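Local coordinates for protein Rho-class glutathione S-transferase (Laternula elliptica, PDB 3QAV) that binds glutathione and probably catalyses its transfer to electrophilic substrates, at residues S25-Y30 against F81-V86; L43-K48 against M96-K101. All coordinates share one frame; numbering follows the deposited sequence.

Contact 1 (S25-Y30 against F81-V86); sequences SKPFVY and FTDGDV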
loop_
_atom_site.group_PDB
_atom_site.type_symbol
_atom_site.label_atom_id
_atom_site.label_comp_id
_atom_site.label_asym_id
_atom_site.label_seq_id
_atom_site.Cartn_x
_atom_site.Cartn_y
_atom_site.Cartn_z
ATOM N N SER A 25 14.716 19.092 13.694
ATOM C CA SER A 25 16.167 19.444 13.688
ATOM C C SER A 25 17.000 18.309 13.096
ATOM O O SER A 25 17.770 18.515 12.155
ATOM C CB SER A 25 16.639 19.753 15.115
ATOM O OG SER A 25 16.251 18.730 16.019
ATOM N N LYS A 26 16.834 17.109 13.644
ATOM C CA LYS A 26 17.572 15.947 13.165
ATOM C C LYS A 26 16.680 14.712 13.242
ATOM O O LYS A 26 16.300 14.270 14.328
ATOM C CB LYS A 26 18.825 15.744 14.016
ATOM C CG LYS A 26 19.817 14.729 13.467
ATOM C CD LYS A 26 21.053 14.678 14.351
ATOM C CE LYS A 26 22.133 13.762 13.795
ATOM N NZ LYS A 26 23.339 13.754 14.678
ATOM N N PRO A 27 16.331 14.141 12.083
ATOM C CA PRO A 27 15.477 12.952 12.050
ATOM C C PRO A 27 16.012 11.850 12.952
ATOM O O PRO A 27 17.220 11.719 13.136
ATOM C CB PRO A 27 15.506 12.547 10.580
ATOM C CG PRO A 27 15.651 13.853 9.881
ATOM C CD PRO A 27 16.691 14.565 10.719
ATOM N N PHE A 28 15.099 11.073 13.522
ATOM C CA PHE A 28 15.461 9.953 14.379
ATOM C C PHE A 28 14.593 8.788 13.933
ATOM O O PHE A 28 13.373 8.925 13.817
ATOM C CB PHE A 28 15.189 10.273 15.849
ATOM C CG PHE A 28 15.683 9.214 16.795
ATOM C CD1 PHE A 28 15.030 7.987 16.890
ATOM C CD2 PHE A 28 16.826 9.429 17.564
ATOM C CE1 PHE A 28 15.512 6.983 17.740
ATOM C CE2 PHE A 28 17.317 8.432 18.416
ATOM C CZ PHE A 28 16.657 7.205 18.503
ATOM N N VAL A 29 15.214 7.642 13.680
ATOM C CA VAL A 29 14.453 6.492 13.221
ATOM C C VAL A 29 14.667 5.203 14.003
ATOM O O VAL A 29 15.801 4.746 14.178
ATOM C CB VAL A 29 14.741 6.224 11.729
ATOM C CG1 VAL A 29 16.234 6.196 11.490
ATOM C CG2 VAL A 29 14.116 4.910 11.301
ATOM N N TYR A 30 13.561 4.639 14.490
ATOM C CA TYR A 30 13.583 3.369 15.207
ATOM C C TYR A 30 13.318 2.347 14.112
ATOM O O TYR A 30 12.340 2.477 13.371
ATOM C CB TYR A 30 12.449 3.273 16.233
ATOM C CG TYR A 30 12.519 4.249 17.386
ATOM C CD1 TYR A 30 12.053 5.555 17.247
ATOM C CD2 TYR A 30 13.034 3.856 18.626
ATOM C CE1 TYR A 30 12.095 6.451 18.317
ATOM C CE2 TYR A 30 13.080 4.744 19.704
ATOM C CZ TYR A 30 12.607 6.039 19.541
ATOM O OH TYR A 30 12.630 6.916 20.597
ATOM N N PHE A 81 9.284 7.061 13.183
ATOM C CA PHE A 81 10.178 8.146 12.827
ATOM C C PHE A 81 9.762 9.494 13.391
ATOM O O PHE A 81 8.576 9.802 13.453
ATOM C CB PHE A 81 10.214 8.204 11.292
ATOM C CG PHE A 81 10.919 9.402 10.719
ATOM C CD1 PHE A 81 12.228 9.302 10.264
ATOM C CD2 PHE A 81 10.250 10.609 10.565
ATOM C CE1 PHE A 81 12.859 10.386 9.655
ATOM C CE2 PHE A 81 10.872 11.696 9.960
ATOM C CZ PHE A 81 12.177 11.585 9.504
ATOM N N THR A 82 10.747 10.285 13.808
ATOM C CA THR A 82 10.498 11.634 14.304
ATOM C C THR A 82 11.492 12.583 13.637
ATOM O O THR A 82 12.581 12.180 13.212
ATOM C CB THR A 82 10.681 11.761 15.827
ATOM O OG1 THR A 82 12.069 11.632 16.156
ATOM C CG2 THR A 82 9.873 10.699 16.556
ATOM N N ASP A 83 11.103 13.846 13.537
ATOM C CA ASP A 83 11.948 14.875 12.945
ATOM C C ASP A 83 11.505 16.183 13.582
ATOM O O ASP A 83 10.606 16.866 13.081
ATOM C CB ASP A 83 11.754 14.937 11.427
ATOM C CG ASP A 83 12.757 15.854 10.753
ATOM O OD1 ASP A 83 12.634 16.082 9.533
ATOM O OD2 ASP A 83 13.671 16.346 11.444
ATOM N N GLY A 84 12.139 16.522 14.697
ATOM C CA GLY A 84 11.762 17.724 15.403
ATOM C C GLY A 84 10.473 17.381 16.114
ATOM O O GLY A 84 10.440 16.468 16.936
ATOM N N ASP A 85 9.400 18.091 15.785
ATOM C CA ASP A 85 8.111 17.836 16.413
ATOM C C ASP A 85 7.276 16.915 15.541
ATOM O O ASP A 85 6.286 16.341 15.991
ATOM C CB ASP A 85 7.372 19.152 16.644
ATOM C CG ASP A 85 8.131 20.085 17.566
ATOM O OD1 ASP A 85 8.443 19.666 18.703
ATOM O OD2 ASP A 85 8.417 21.230 17.153
ATOM N N VAL A 86 7.685 16.776 14.287
ATOM C CA VAL A 86 6.983 15.916 13.349
ATOM C C VAL A 86 7.176 14.458 13.758
ATOM O O VAL A 86 8.269 14.051 14.153
ATOM C CB VAL A 86 7.535 16.099 11.915
ATOM C CG1 VAL A 86 6.645 15.378 10.917
ATOM C CG2 VAL A 86 7.632 17.578 11.581
HETATM O O HOH W 1 13.525 14.160 15.636
#

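Contact 2 (L43-K48 against M96-K101); sequences LVLQEK and MYLEEK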
loop_
_atom_site.group_PDB
_atom_site.type_symbol
_atom_site.label_atom_id
_atom_site.label_comp_id
_atom_site.label_asym_id
_atom_site.label_seq_id
_atom_site.Cartn_x
_atom_site.Cartn_y
_atom_site.Cartn_z
ATOM N N LEU A 43 17.215 3.911 3.109
ATOM C CA LEU A 43 17.692 4.184 1.760
ATOM C C LEU A 43 17.404 5.619 1.353
ATOM O O LEU A 43 18.250 6.282 0.765
ATOM C CB LEU A 43 17.049 3.220 0.755
ATOM C CG LEU A 43 17.657 1.819 0.686
ATOM C CD1 LEU A 43 16.968 1.020 -0.404
ATOM C CD2 LEU A 43 19.147 1.927 0.385
ATOM N N VAL A 44 16.202 6.097 1.646
ATOM C CA VAL A 44 15.851 7.476 1.309
ATOM C C VAL A 44 16.782 8.445 2.041
ATOM O O VAL A 44 17.301 9.380 1.445
ATOM C CB VAL A 44 14.397 7.805 1.706
ATOM C CG1 VAL A 44 14.136 9.304 1.546
ATOM C CG2 VAL A 44 13.439 7.015 0.849
ATOM N N LEU A 45 16.984 8.217 3.336
ATOM C CA LEU A 45 17.858 9.074 4.131
ATOM C C LEU A 45 19.291 9.078 3.592
ATOM O O LEU A 45 19.899 10.133 3.444
ATOM C CB LEU A 45 17.866 8.615 5.596
ATOM C CG LEU A 45 16.602 8.862 6.428
ATOM C CD1 LEU A 45 16.675 8.033 7.716
ATOM C CD2 LEU A 45 16.463 10.352 6.737
ATOM N N GLN A 46 19.820 7.889 3.305
ATOM C CA GLN A 46 21.175 7.751 2.788
ATOM C C GLN A 46 21.308 8.384 1.403
ATOM O O GLN A 46 22.229 9.158 1.155
ATOM C CB GLN A 46 21.560 6.274 2.702
ATOM C CG GLN A 46 21.750 5.559 4.040
ATOM C CD GLN A 46 23.032 5.952 4.755
ATOM O OE1 GLN A 46 24.080 6.105 4.130
ATOM N NE2 GLN A 46 22.956 6.096 6.072
ATOM N N GLU A 47 20.390 8.052 0.501
ATOM C CA GLU A 47 20.438 8.594 -0.854
ATOM C C GLU A 47 20.405 10.118 -0.854
ATOM O O GLU A 47 21.136 10.763 -1.607
ATOM C CB GLU A 47 19.270 8.054 -1.680
ATOM C CG GLU A 47 19.422 6.597 -2.070
ATOM C CD GLU A 47 20.445 6.400 -3.173
ATOM O OE1 GLU A 47 20.892 5.254 -3.372
ATOM O OE2 GLU A 47 20.792 7.391 -3.848
ATOM N N LYS A 48 19.556 10.693 -0.010
ATOM C CA LYS A 48 19.435 12.146 0.066
ATOM C C LYS A 48 20.507 12.754 0.964
ATOM O O LYS A 48 20.551 13.965 1.152
ATOM C CB LYS A 48 18.037 12.525 0.566
ATOM C CG LYS A 48 16.923 11.888 -0.255
ATOM C CD LYS A 48 15.544 12.194 0.298
ATOM C CE LYS A 48 15.128 13.627 0.037
ATOM N NZ LYS A 48 14.967 13.954 -1.407
ATOM N N MET A 96 7.656 9.869 1.715
ATOM C CA MET A 96 7.052 11.023 1.063
ATOM C C MET A 96 7.389 12.309 1.811
ATOM O O MET A 96 7.678 13.331 1.194
ATOM C CB MET A 96 5.536 10.851 0.957
ATOM C CG MET A 96 5.106 9.833 -0.104
ATOM S SD MET A 96 5.928 10.116 -1.707
ATOM C CE MET A 96 5.037 11.547 -2.291
ATOM N N TYR A 97 7.359 12.253 3.139
ATOM C CA TYR A 97 7.687 13.422 3.956
ATOM C C TYR A 97 9.129 13.867 3.740
ATOM O O TYR A 97 9.408 15.064 3.643
ATOM C CB TYR A 97 7.497 13.111 5.439
ATOM C CG TYR A 97 8.208 14.077 6.354
ATOM C CD1 TYR A 97 7.711 15.363 6.578
ATOM C CD2 TYR A 97 9.407 13.716 6.973
ATOM C CE1 TYR A 97 8.393 16.265 7.395
ATOM C CE2 TYR A 97 10.098 14.607 7.789
ATOM C CZ TYR A 97 9.588 15.877 7.996
ATOM O OH TYR A 97 10.276 16.744 8.812
ATOM N N LEU A 98 10.041 12.899 3.685
ATOM C CA LEU A 98 11.460 13.191 3.494
ATOM C C LEU A 98 11.729 13.818 2.126
ATOM O O LEU A 98 12.559 14.725 2.003
ATOM C CB LEU A 98 12.294 11.913 3.639
ATOM C CG LEU A 98 12.344 11.248 5.018
ATOM C CD1 LEU A 98 13.191 9.990 4.914
ATOM C CD2 LEU A 98 12.926 12.206 6.072
ATOM N N GLU A 99 11.037 13.327 1.100
ATOM C CA GLU A 99 11.202 13.851 -0.256
ATOM C C GLU A 99 10.698 15.293 -0.318
ATOM O O GLU A 99 11.265 16.130 -1.019
ATOM C CB GLU A 99 10.426 12.989 -1.254
ATOM C CG GLU A 99 10.407 13.517 -2.693
ATOM C CD GLU A 99 11.781 13.534 -3.344
ATOM O OE1 GLU A 99 12.751 13.063 -2.721
ATOM O OE2 GLU A 99 11.886 14.019 -4.490
ATOM N N GLU A 100 9.640 15.578 0.433
ATOM C CA GLU A 100 9.059 16.917 0.468
ATOM C C GLU A 100 9.803 17.892 1.384
ATOM O O GLU A 100 9.940 19.071 1.062
ATOM C CB GLU A 100 7.590 16.836 0.895
ATOM C CG GLU A 100 6.616 16.657 -0.255
ATOM C CD GLU A 100 5.181 16.523 0.217
ATOM O OE1 GLU A 100 4.853 17.087 1.284
ATOM O OE2 GLU A 100 4.381 15.864 -0.486
ATOM N N LYS A 101 10.288 17.398 2.515
ATOM C CA LYS A 101 11.001 18.232 3.473
ATOM C C LYS A 101 12.448 18.516 3.073
ATOM O O LYS A 101 12.971 19.582 3.371
ATOM C CB LYS A 101 10.981 17.574 4.853
ATOM C CG LYS A 101 11.664 18.386 5.947
ATOM C CD LYS A 101 10.919 19.675 6.233
ATOM C CE LYS A 101 11.427 20.312 7.525
ATOM N NZ LYS A 101 10.570 21.449 7.959
#

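Contact 1 (S25-Y30 against F81-V86)
Phe28 and Thr82 form an antiparallel hydrogen-bonded pair, strands 28-30 and 81-83 running at 172° with their axes 4.9 Å apart. Phe28 N donates to Thr82 O at 2.8 Å, and Thr82 N returns a bond to Phe28 O at 3.0 Å; Pro27 CA adds a CA-H...O contact to Thr82 O. On the face carrying this pair, Phe28 CB lies 3.4 Å from Thr82 OG1, while the Phe28 ring leads away and sets CE1 over the centre of the Tyr30 ring. One water links Lys26 O, Gly84 N and Thr82 OG1. The two strands are the central pair of the four-stranded mixed sheet of the thioredoxin-like glutathione S-transferase N-terminal domain, and the type II' turn from Asp83 to Val86 leads into the edge strand 86-88. On the other face, Phe81 holds CG anti to its nitrogen (chi1 171°), which brings CE1 within 3.5 Å of Pro27 CB; Val29 CB meets the ring at its edge. A serine in place of Phe81 would probably leave Pro27 CB without its aromatic neighbour and open a gap between the sheet and helix 91-101. Asp83 lies side by side with Pro27, Asp83 OD2 3.5 Å from Pro27 CG, while OD1 is hydrogen-bonded to Tyr97 and Tyr102.

Contact 2 (L43-K48 against M96-K101)
Leu98 CD1 is the methyl met by both Val44 and Leu45 in the compact part of this contact. Val44 CG1 lies 3.6 Å from Leu98 CD1, and Leu45 CD2 approaches the same methyl at 3.8 Å from the neighbouring position of its helix. Val44 CG1, anti to its own nitrogen (chi1 171°), also meets Leu98 CB. Val44 is covered further by Met183 and Val186 of helix 183-197. At Glu99, which is partly exposed, packing gives way to a polar reach. The Lys48 chain, bent at its last two torsions, brings CE to 3.4 Å from Leu98 O. Its NZ forms a salt bridge with Glu99 OE1 at 2.7 Å. NZ meets OE1 from above the carboxylate plane, 39° out of it. Lys48 NZ, in a buried residue, also donates to Val105 O, and Glu99 OE2 accepts from Leu107 N, so both charged ends have second partners that should limit their rotation. Beyond, Glu100 makes a salt bridge to Arg115 of the second subunit. Two helices meeting in this way, through hydrophobic residues over one face of the sheet, are characteristic of the thioredoxin-like domain of glutathione S-transferases.

From the N terminus, the chain lays down strand 28-31 and passes through a short loop into helix 36-47, so the first halves of both contacts follow in quick succession. Strand 53-56 and helix 67-72 come next. Contact 1 then closes a loop of 50 residues when strand 80-83 returns beside 28-31, and contact 2 closes one of 47 residues when helix 91-101 reaches helix 36-47. The segments alternate along the chain, so the two closures cross instead of nesting. In space their centres are about 12 Å apart, and they touch directly: Phe81 CZ packs on Leu98 CD2 at 3.6 Å. Contact 1 thus joins the middle of the sheet, and contact 2 joins the helices over it.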